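Local coordinates for alpha-1,2-mannosidase (PDB 2WVY), which probably hydrolyses alpha-1,2-linked mannose from glycans with the help of calcium, as a member of glycoside hydrolase family 92, at residues G87-S92 / Y144-A149; M186-P191 / A217-D222; A391-I396 / A459-S464. All coordinates share one frame; numbering follows the deposited sequence.

Interaction 1 (G87-S92 / Y144-A149); sequences GELKMS and YVVVDA
Leu89 and Tyr144 meet where a loop folds back over one face of the N-terminal beta-sandwich of this family 92 enzyme. The strand holding Tyr144 and Val146 runs beside strand 80-86, and the chain leaving that neighbour, Gly87-Ser92, lies across it without a hydrogen bond between the two segments. It illustrates how a loop can be seated on a strand largely by shape. Alternate residues, Tyr144 and Val146, raise their side chains toward the loop, while Val145 and Val147 turn into the sandwich to meet Phe188 and Met186. Tyr144 stands as a wall at one end. Leu89 is the bump laid against it: CB sits 4.0 Å from the ring centroid, close to the ring normal, in a CH-pi contact. With CG anti to the backbone N (chi1 174°), the Leu89 side chain turns down toward the strand, crossing that of Tyr144 at about a right angle, and its CD1 drops into the hollow between ring and valine, 3.9 Å from Tyr144 CD1 and 3.8 Å from Val146 CG2. Val146 in turn is the knuckle that the loop curls over. Leu89 CD1 touches its CG2, and so do Lys90 O, 3.6 Å from Val146 CG2, and more loosely the sulfur of Met91, with SD 4.2 Å from that same methyl. Were Tyr144 an alanine, the hollow beside Leu89 would probably gape, leaving CB without the ring it lies on and that part of the loop freer to shift. Outside the pair, Arg96 NH1 donates to Met91 O and forms a salt bridge with Asp148 OD2, tying loop to strand. At the far end of the contact the tyrosine is met edge-on, where Gly87 O lies in the ring plane, 3.3 Å from Tyr144 CE2.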
loop_
_atom_site.group_PDB
_atom_site.type_symbol
_atom_site.label_atom_id
_atom_site.label_comp_id
_atom_site.label_asym_id
_atom_site.label_seq_id
_atom_site.Cartn_x
_atom_site.Cartn_y
_atom_site.Cartn_z
ATOM N N GLY A 87 42.578 15.094 27.864
ATOM C CA GLY A 87 42.182 14.569 29.165
ATOM C C GLY A 87 42.502 13.092 29.321
ATOM O O GLY A 87 43.659 12.696 29.306
ATOM N N GLU A 88 41.466 12.273 29.445
ATOM C CA GLU A 88 41.644 10.852 29.693
ATOM C C GLU A 88 42.052 10.047 28.450
ATOM O O GLU A 88 41.483 10.191 27.368
ATOM C CB GLU A 88 40.370 10.278 30.317
ATOM C CG GLU A 88 40.143 10.739 31.754
ATOM N N LEU A 89 43.050 9.197 28.619
ATOM C CA LEU A 89 43.497 8.315 27.553
ATOM C C LEU A 89 42.576 7.093 27.416
ATOM O O LEU A 89 42.303 6.400 28.401
ATOM C CB LEU A 89 44.928 7.846 27.846
ATOM C CG LEU A 89 45.523 6.794 26.901
ATOM C CD1 LEU A 89 45.743 7.376 25.509
ATOM C CD2 LEU A 89 46.826 6.226 27.474
ATOM N N LYS A 90 42.115 6.824 26.199
ATOM C CA LYS A 90 41.301 5.647 25.916
ATOM C C LYS A 90 41.909 4.970 24.711
ATOM O O LYS A 90 42.181 5.636 23.706
ATOM C CB LYS A 90 39.873 6.064 25.582
ATOM C CG LYS A 90 39.132 6.707 26.750
ATOM C CD LYS A 90 38.878 5.650 27.825
ATOM C CE LYS A 90 38.039 6.210 28.995
ATOM N NZ LYS A 90 38.165 5.335 30.208
ATOM N N MET A 91 42.126 3.663 24.784
ATOM C CA MET A 91 42.845 2.986 23.704
ATOM C C MET A 91 41.945 2.310 22.660
ATOM O O MET A 91 42.064 2.571 21.442
ATOM C CB MET A 91 43.856 1.982 24.289
ATOM C CG MET A 91 44.940 2.625 25.172
ATOM S SD MET A 91 45.944 3.875 24.301
ATOM C CE MET A 91 46.769 2.871 23.067
ATOM N N SER A 92 41.053 1.444 23.126
ATOM C CA SER A 92 40.203 0.681 22.247
ATOM C C SER A 92 39.146 1.532 21.534
ATOM O O SER A 92 38.588 2.467 22.103
ATOM C CB SER A 92 39.521 -0.453 23.031
ATOM O OG SER A 92 38.482 -1.027 22.261
ATOM N N TYR A 144 47.015 13.766 23.951
ATOM C CA TYR A 144 47.355 12.489 23.342
ATOM C C TYR A 144 46.994 12.408 21.874
ATOM O O TYR A 144 46.108 13.122 21.396
ATOM C CB TYR A 144 46.596 11.361 24.023
ATOM C CG TYR A 144 46.907 11.173 25.481
ATOM C CD1 TYR A 144 48.027 10.465 25.887
ATOM C CD2 TYR A 144 46.054 11.668 26.459
ATOM C CE1 TYR A 144 48.308 10.287 27.235
ATOM C CE2 TYR A 144 46.322 11.489 27.805
ATOM C CZ TYR A 144 47.444 10.802 28.181
ATOM O OH TYR A 144 47.701 10.617 29.511
ATOM N N VAL A 145 47.670 11.504 21.170
ATOM C CA VAL A 145 47.161 10.992 19.908
ATOM C C VAL A 145 47.185 9.475 19.987
ATOM O O VAL A 145 48.199 8.881 20.341
ATOM C CB VAL A 145 47.991 11.429 18.681
ATOM C CG1 VAL A 145 47.472 10.726 17.441
ATOM C CG2 VAL A 145 47.938 12.954 18.474
ATOM N N VAL A 146 46.066 8.846 19.656
ATOM C CA VAL A 146 46.018 7.402 19.599
ATOM C C VAL A 146 45.989 6.923 18.157
ATOM O O VAL A 146 45.253 7.472 17.312
ATOM C CB VAL A 146 44.785 6.846 20.312
ATOM C CG1 VAL A 146 44.673 5.363 20.047
ATOM C CG2 VAL A 146 44.866 7.113 21.809
ATOM N N VAL A 147 46.808 5.913 17.873
ATOM C CA VAL A 147 46.840 5.301 16.558
ATOM C C VAL A 147 46.235 3.913 16.711
ATOM O O VAL A 147 46.671 3.117 17.551
ATOM C CB VAL A 147 48.278 5.227 15.966
ATOM C CG1 VAL A 147 48.282 4.483 14.629
ATOM C CG2 VAL A 147 48.877 6.647 15.773
ATOM N N ASP A 148 45.199 3.651 15.919
ATOM C CA ASP A 148 44.477 2.396 15.962
ATOM C C ASP A 148 44.782 1.695 14.639
ATOM O O ASP A 148 44.405 2.188 13.584
ATOM C CB ASP A 148 42.970 2.700 16.106
ATOM C CG ASP A 148 42.116 1.448 16.222
ATOM O OD1 ASP A 148 42.442 0.443 15.540
ATOM O OD2 ASP A 148 41.122 1.468 16.999
ATOM N N ALA A 149 45.482 0.567 14.684
ATOM C CA ALA A 149 45.816 -0.135 13.443
ATOM C C ALA A 149 44.860 -1.300 13.108
ATOM O O ALA A 149 45.172 -2.108 12.256
ATOM C CB ALA A 149 47.272 -0.632 13.479
#

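Interaction 2 (M186-P191 / A217-D222); sequences MEFSHP and AYLKFD
Facing strands bring Phe188, on strand 182-188, against Phe221 and Leu219 of strand 216-221, and the chain turning out of the first strand closes over the end of the second. The two phenylalanines are the chief participants. CZ of Phe221 is set over one face of the Phe188 ring, 3.5 Å from Phe188 CD1, and the centroids are 5.2 Å apart with planes inclined at 44°. Phe221 reaches inward because its CG lies anti to its own carbonyl carbon (chi1 -56°), which brings CE1 and CZ of Phe221 beside CB and CG of Phe188. Further along, Leu219 packs on the far end of the Phe188 ring, at CE2 and CZ, with its CD2 4.0 Å from Phe188 CZ. This is the hydrophobic interior of the beta-sandwich: Val145 joins Phe188 and Phe221 from strand 143-148, while Val165 and Ile231 close on Phe188 from strands 164-169 and 229-236. Past the end of strand 182-188, backbone oxygens replace carbon. His190 O lies in the plane of the Phe221 ring at its edge, 3.7 Å from Phe221 CE1, and Pro191 O is 3.5 Å from Phe221 CD1. The His190 imidazole is held by Ser189 OG at its ND1 and by Glu227 at NE2. Beyond it one water spans the two segments, donating to Pro191 O at 2.7 Å and accepting from Asp222 N at 2.6 Å.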
loop_
_atom_site.group_PDB
_atom_site.type_symbol
_atom_site.label_atom_id
_atom_site.label_comp_id
_atom_site.label_asym_id
_atom_site.label_seq_id
_atom_site.Cartn_x
_atom_site.Cartn_y
_atom_site.Cartn_z
ATOM N N MET A 186 53.798 7.864 9.915
ATOM C CA MET A 186 53.401 9.209 10.284
ATOM C C MET A 186 54.473 9.922 11.105
ATOM O O MET A 186 55.338 9.285 11.723
ATOM C CB MET A 186 52.037 9.226 10.990
ATOM C CG MET A 186 52.088 8.901 12.465
ATOM S SD MET A 186 50.464 8.437 13.092
ATOM C CE MET A 186 50.168 6.929 12.165
ATOM N N GLU A 187 54.425 11.247 11.065
ATOM C CA GLU A 187 55.409 12.078 11.748
ATOM C C GLU A 187 54.676 13.202 12.492
ATOM O O GLU A 187 53.681 13.722 12.011
ATOM C CB GLU A 187 56.411 12.649 10.744
ATOM C CG GLU A 187 57.471 13.572 11.329
ATOM C CD GLU A 187 58.190 14.397 10.242
ATOM O OE1 GLU A 187 57.525 15.196 9.544
ATOM O OE2 GLU A 187 59.423 14.252 10.085
ATOM N N PHE A 188 55.150 13.532 13.683
ATOM C CA PHE A 188 54.526 14.557 14.514
ATOM C C PHE A 188 55.448 15.762 14.594
ATOM O O PHE A 188 56.666 15.622 14.547
ATOM C CB PHE A 188 54.259 13.997 15.912
ATOM C CG PHE A 188 53.329 12.831 15.903
ATOM C CD1 PHE A 188 51.957 13.025 15.976
ATOM C CD2 PHE A 188 53.816 11.544 15.778
ATOM C CE1 PHE A 188 51.095 11.951 15.948
ATOM C CE2 PHE A 188 52.951 10.463 15.745
ATOM C CZ PHE A 188 51.588 10.672 15.827
ATOM N N SER A 189 54.873 16.944 14.728
ATOM C CA SER A 189 55.685 18.164 14.732
ATOM C C SER A 189 56.387 18.420 16.067
ATOM O O SER A 189 57.400 19.105 16.108
ATOM C CB SER A 189 54.811 19.361 14.389
ATOM O OG SER A 189 53.749 19.456 15.335
ATOM N N HIS A 190 55.842 17.886 17.157
ATOM C CA HIS A 190 56.344 18.200 18.486
ATOM C C HIS A 190 56.920 16.969 19.176
ATOM O O HIS A 190 56.546 15.840 18.853
ATOM C CB HIS A 190 55.232 18.811 19.340
ATOM C CG HIS A 190 54.931 20.239 18.995
ATOM N ND1 HIS A 190 54.345 20.611 17.799
ATOM C CD2 HIS A 190 55.145 21.390 19.686
ATOM C CE1 HIS A 190 54.211 21.928 17.771
ATOM N NE2 HIS A 190 54.685 22.424 18.904
ATOM N N PRO A 191 57.828 17.182 20.142
ATOM C CA PRO A 191 58.460 16.040 20.793
ATOM C C PRO A 191 57.434 15.164 21.503
ATOM O O PRO A 191 56.453 15.665 22.061
ATOM C CB PRO A 191 59.432 16.682 21.808
ATOM C CG PRO A 191 58.915 18.054 22.031
ATOM C CD PRO A 191 58.252 18.468 20.723
ATOM N N ALA A 217 48.454 2.402 19.556
ATOM C CA ALA A 217 49.567 3.034 20.237
ATOM C C ALA A 217 49.103 4.409 20.678
ATOM O O ALA A 217 48.176 4.969 20.098
ATOM C CB ALA A 217 50.778 3.148 19.307
ATOM N N TYR A 218 49.709 4.938 21.731
ATOM C CA TYR A 218 49.438 6.312 22.104
ATOM C C TYR A 218 50.736 7.083 22.153
ATOM O O TYR A 218 51.802 6.509 22.402
ATOM C CB TYR A 218 48.699 6.412 23.441
ATOM C CG TYR A 218 49.569 6.246 24.670
ATOM C CD1 TYR A 218 50.302 7.321 25.183
ATOM C CD2 TYR A 218 49.657 5.017 25.321
ATOM C CE1 TYR A 218 51.085 7.178 26.313
ATOM C CE2 TYR A 218 50.442 4.859 26.451
ATOM C CZ TYR A 218 51.156 5.939 26.941
ATOM O OH TYR A 218 51.940 5.774 28.058
ATOM N N LEU A 219 50.632 8.384 21.884
ATOM C CA LEU A 219 51.732 9.317 22.076
ATOM C C LEU A 219 51.183 10.438 22.927
ATOM O O LEU A 219 50.012 10.831 22.778
ATOM C CB LEU A 219 52.209 9.912 20.752
ATOM C CG LEU A 219 52.618 9.048 19.557
ATOM C CD1 LEU A 219 53.719 8.078 19.936
ATOM C CD2 LEU A 219 51.415 8.291 18.987
ATOM N N LYS A 220 52.024 10.959 23.812
ATOM C CA LYS A 220 51.625 12.031 24.698
ATOM C C LYS A 220 52.481 13.261 24.394
ATOM O O LYS A 220 53.701 13.147 24.271
ATOM C CB LYS A 220 51.802 11.607 26.156
ATOM C CG LYS A 220 51.278 12.625 27.160
ATOM C CD LYS A 220 51.329 12.057 28.559
ATOM C CE LYS A 220 50.409 12.785 29.525
ATOM N NZ LYS A 220 50.981 14.067 30.028
ATOM N N PHE A 221 51.851 14.428 24.258
ATOM C CA PHE A 221 52.600 15.633 23.893
ATOM C C PHE A 221 52.568 16.712 24.967
ATOM O O PHE A 221 51.884 16.600 25.985
ATOM C CB PHE A 221 52.128 16.193 22.551
ATOM C CG PHE A 221 52.199 15.198 21.451
ATOM C CD1 PHE A 221 53.341 15.083 20.687
ATOM C CD2 PHE A 221 51.153 14.325 21.223
ATOM C CE1 PHE A 221 53.418 14.134 19.682
ATOM C CE2 PHE A 221 51.235 13.380 20.222
ATOM C CZ PHE A 221 52.367 13.294 19.448
ATOM N N ASP A 222 53.331 17.760 24.733
ATOM C CA ASP A 222 53.265 18.924 25.587
ATOM C C ASP A 222 53.343 20.171 24.708
ATOM O O ASP A 222 54.248 20.985 24.841
ATOM C CB ASP A 222 54.397 18.893 26.618
ATOM C CG ASP A 222 54.161 19.844 27.790
ATOM O OD1 ASP A 222 53.025 20.347 27.969
ATOM O OD2 ASP A 222 55.139 20.095 28.529
HETATM O O HOH W 1 55.268 17.930 22.933
#

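Interaction 3 (A391-I396 / A459-S464); sequences AWMKGI and ARFAES
Trp392 and Met393, in the last turn of helix 383-393, pack against Phe461 and its neighbours on helix 444-465, joining two helices of the catalytic domain, which in this family is built as an (alpha/alpha)6 barrel. The aromatic part is a T-shaped pair. The edge of Phe461 is directed at the face of the indole, its CE1 3.5 Å from Trp392 CD2, with the phenyl and the five-membered ring inclined at 66°. Both residues have CG anti to the backbone N (chi1 -167° for Trp392 and -172° for Phe461), and between the helices the two side chains cross at about a right angle. Helix 401-412 backs the pair, with Ala401 against the tryptophan and Leu405 and Met408 against the phenylalanine.

The methionine packing is the second part. Bent at chi2, the Met393 chain brings CE onto the ridge of the second helix, 3.5 Å from Arg460 O and 3.6 Å from Phe461 CA; its apolar contact is CE to Phe461 CD1, at 4.3 Å. Halfway along the same side chain, CG lies 3.7 Å from Arg460 NH2, which is hydrogen-bonded to Gly648 O.

A Schellman motif ends helix 383-393 here. Gly395, with positive phi, is its C-prime residue: Ile396 N bonds to Ala391 O, and Gly395 N to Trp392 O. Ala391 O also accepts from Lys394 N on the opposite face of its carbonyl plane, a two-bond grip on one oxygen.

Polar contacts come from Ser464 and a water. Ser464 OG donates to Phe461 O one turn back in its own helix. The water, lying in the plane of the indole, links the helices, accepting from Trp392 NE1 at 2.9 Å and donating to Ser464 O at 3.0 Å.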
loop_
_atom_site.group_PDB
_atom_site.type_symbol
_atom_site.label_atom_id
_atom_site.label_comp_id
_atom_site.label_asym_id
_atom_site.label_seq_id
_atom_site.Cartn_x
_atom_site.Cartn_y
_atom_site.Cartn_z
ATOM N N ALA A 391 34.001 2.777 -24.108
ATOM C CA ALA A 391 35.173 3.628 -24.295
ATOM C C ALA A 391 35.684 3.506 -25.737
ATOM O O ALA A 391 36.002 4.505 -26.386
ATOM C CB ALA A 391 36.268 3.246 -23.297
ATOM N N TRP A 392 35.754 2.272 -26.229
ATOM C CA TRP A 392 36.256 2.001 -27.568
ATOM C C TRP A 392 35.494 2.777 -28.646
ATOM O O TRP A 392 36.105 3.406 -29.500
ATOM C CB TRP A 392 36.202 0.501 -27.856
ATOM C CG TRP A 392 36.979 0.092 -29.065
ATOM C CD1 TRP A 392 36.500 -0.041 -30.331
ATOM C CD2 TRP A 392 38.374 -0.252 -29.123
ATOM N NE1 TRP A 392 37.500 -0.431 -31.175
ATOM C CE2 TRP A 392 38.664 -0.570 -30.463
ATOM C CE3 TRP A 392 39.403 -0.311 -28.174
ATOM C CZ2 TRP A 392 39.948 -0.955 -30.888
ATOM C CZ3 TRP A 392 40.688 -0.682 -28.595
ATOM C CH2 TRP A 392 40.943 -0.994 -29.947
ATOM N N MET A 393 34.165 2.743 -28.594
ATOM C CA MET A 393 33.336 3.400 -29.614
ATOM C C MET A 393 33.397 4.919 -29.477
ATOM O O MET A 393 32.928 5.665 -30.350
ATOM C CB MET A 393 31.881 2.935 -29.522
ATOM C CG MET A 393 31.698 1.419 -29.529
ATOM S SD MET A 393 32.498 0.680 -30.969
ATOM C CE MET A 393 32.682 -1.003 -30.396
ATOM N N LYS A 394 33.968 5.380 -28.371
ATOM C CA LYS A 394 34.181 6.808 -28.188
ATOM C C LYS A 394 35.627 7.215 -28.502
ATOM O O LYS A 394 36.040 8.338 -28.214
ATOM C CB LYS A 394 33.771 7.237 -26.778
ATOM C CG LYS A 394 32.249 7.201 -26.561
ATOM C CD LYS A 394 31.869 7.344 -25.103
ATOM C CE LYS A 394 30.380 7.201 -24.925
ATOM N NZ LYS A 394 29.983 7.407 -23.504
ATOM N N GLY A 395 36.400 6.305 -29.088
ATOM C CA GLY A 395 37.782 6.640 -29.475
ATOM C C GLY A 395 38.834 6.463 -28.386
ATOM O O GLY A 395 40.005 6.775 -28.584
ATOM N N ILE A 396 38.431 5.958 -27.229
ATOM C CA ILE A 396 39.386 5.679 -26.157
ATOM C C ILE A 396 39.856 4.246 -26.338
ATOM O O ILE A 396 39.130 3.293 -26.014
ATOM C CB ILE A 396 38.731 5.883 -24.783
ATOM C CG1 ILE A 396 38.190 7.310 -24.691
ATOM C CG2 ILE A 396 39.700 5.592 -23.635
ATOM C CD1 ILE A 396 37.306 7.533 -23.466
ATOM N N ALA A 459 29.497 -8.077 -29.685
ATOM C CA ALA A 459 29.200 -8.047 -31.111
ATOM C C ALA A 459 29.596 -6.693 -31.703
ATOM O O ALA A 459 30.282 -6.633 -32.725
ATOM C CB ALA A 459 27.713 -8.332 -31.348
ATOM N N ARG A 460 29.178 -5.605 -31.050
ATOM C CA ARG A 460 29.524 -4.262 -31.505
ATOM C C ARG A 460 31.035 -4.104 -31.588
ATOM O O ARG A 460 31.550 -3.480 -32.515
ATOM C CB ARG A 460 28.951 -3.207 -30.547
ATOM C CG ARG A 460 27.440 -2.999 -30.653
ATOM C CD ARG A 460 27.125 -1.894 -31.646
ATOM N NE ARG A 460 27.686 -0.634 -31.161
ATOM C CZ ARG A 460 27.960 0.419 -31.927
ATOM N NH1 ARG A 460 27.730 0.388 -33.247
ATOM N NH2 ARG A 460 28.470 1.505 -31.364
ATOM N N PHE A 461 31.744 -4.662 -30.605
ATOM C CA PHE A 461 33.205 -4.550 -30.545
ATOM C C PHE A 461 33.841 -5.308 -31.713
ATOM O O PHE A 461 34.655 -4.756 -32.454
ATOM C CB PHE A 461 33.716 -5.069 -29.202
ATOM C CG PHE A 461 35.183 -4.832 -28.967
ATOM C CD1 PHE A 461 35.655 -3.575 -28.621
ATOM C CD2 PHE A 461 36.089 -5.870 -29.075
ATOM C CE1 PHE A 461 37.005 -3.364 -28.386
ATOM C CE2 PHE A 461 37.433 -5.663 -28.841
ATOM C CZ PHE A 461 37.895 -4.419 -28.508
ATOM N N ALA A 462 33.452 -6.562 -31.903
ATOM C CA ALA A 462 34.007 -7.344 -33.012
ATOM C C ALA A 462 33.680 -6.697 -34.358
ATOM O O ALA A 462 34.522 -6.625 -35.242
ATOM C CB ALA A 462 33.499 -8.784 -32.969
ATOM N N GLU A 463 32.444 -6.227 -34.505
ATOM C CA GLU A 463 32.038 -5.548 -35.723
ATOM C C GLU A 463 32.974 -4.375 -36.038
ATOM O O GLU A 463 33.407 -4.218 -37.172
ATOM C CB GLU A 463 30.588 -5.087 -35.609
ATOM C CG GLU A 463 30.081 -4.251 -36.775
ATOM C CD GLU A 463 28.616 -3.844 -36.588
ATOM O OE1 GLU A 463 28.266 -3.211 -35.547
ATOM O OE2 GLU A 463 27.816 -4.166 -37.489
ATOM N N SER A 464 33.318 -3.576 -35.032
ATOM C CA SER A 464 34.186 -2.431 -35.270
ATOM C C SER A 464 35.629 -2.809 -35.635
ATOM O O SER A 464 36.392 -1.955 -36.106
ATOM C CB SER A 464 34.189 -1.477 -34.079
ATOM O OG SER A 464 35.035 -1.957 -33.049
HETATM O O HOH W 2 37.907 -0.515 -34.004
#

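In the fold
Interactions 1 and 2 are neighbours in one beta-sandwich domain, their centres about 12 Å apart. They lie on the adjacent antiparallel strands 143-148 (interaction 1) and 216-221 (interaction 2), whose backbones pair through probable hydrogen bonds such as Val147 O with Ala217 N at 2.8 Å. Interaction 1 covers the loop side of this pair, and interaction 2 fills the interior beneath it. Interaction 3 lies on the other side of the chain's centre, in the helical catalytic domain, about 54 and 55 Å from the other two centres. The three follow in series along the chain; each lies within a single domain, and none bridges the two.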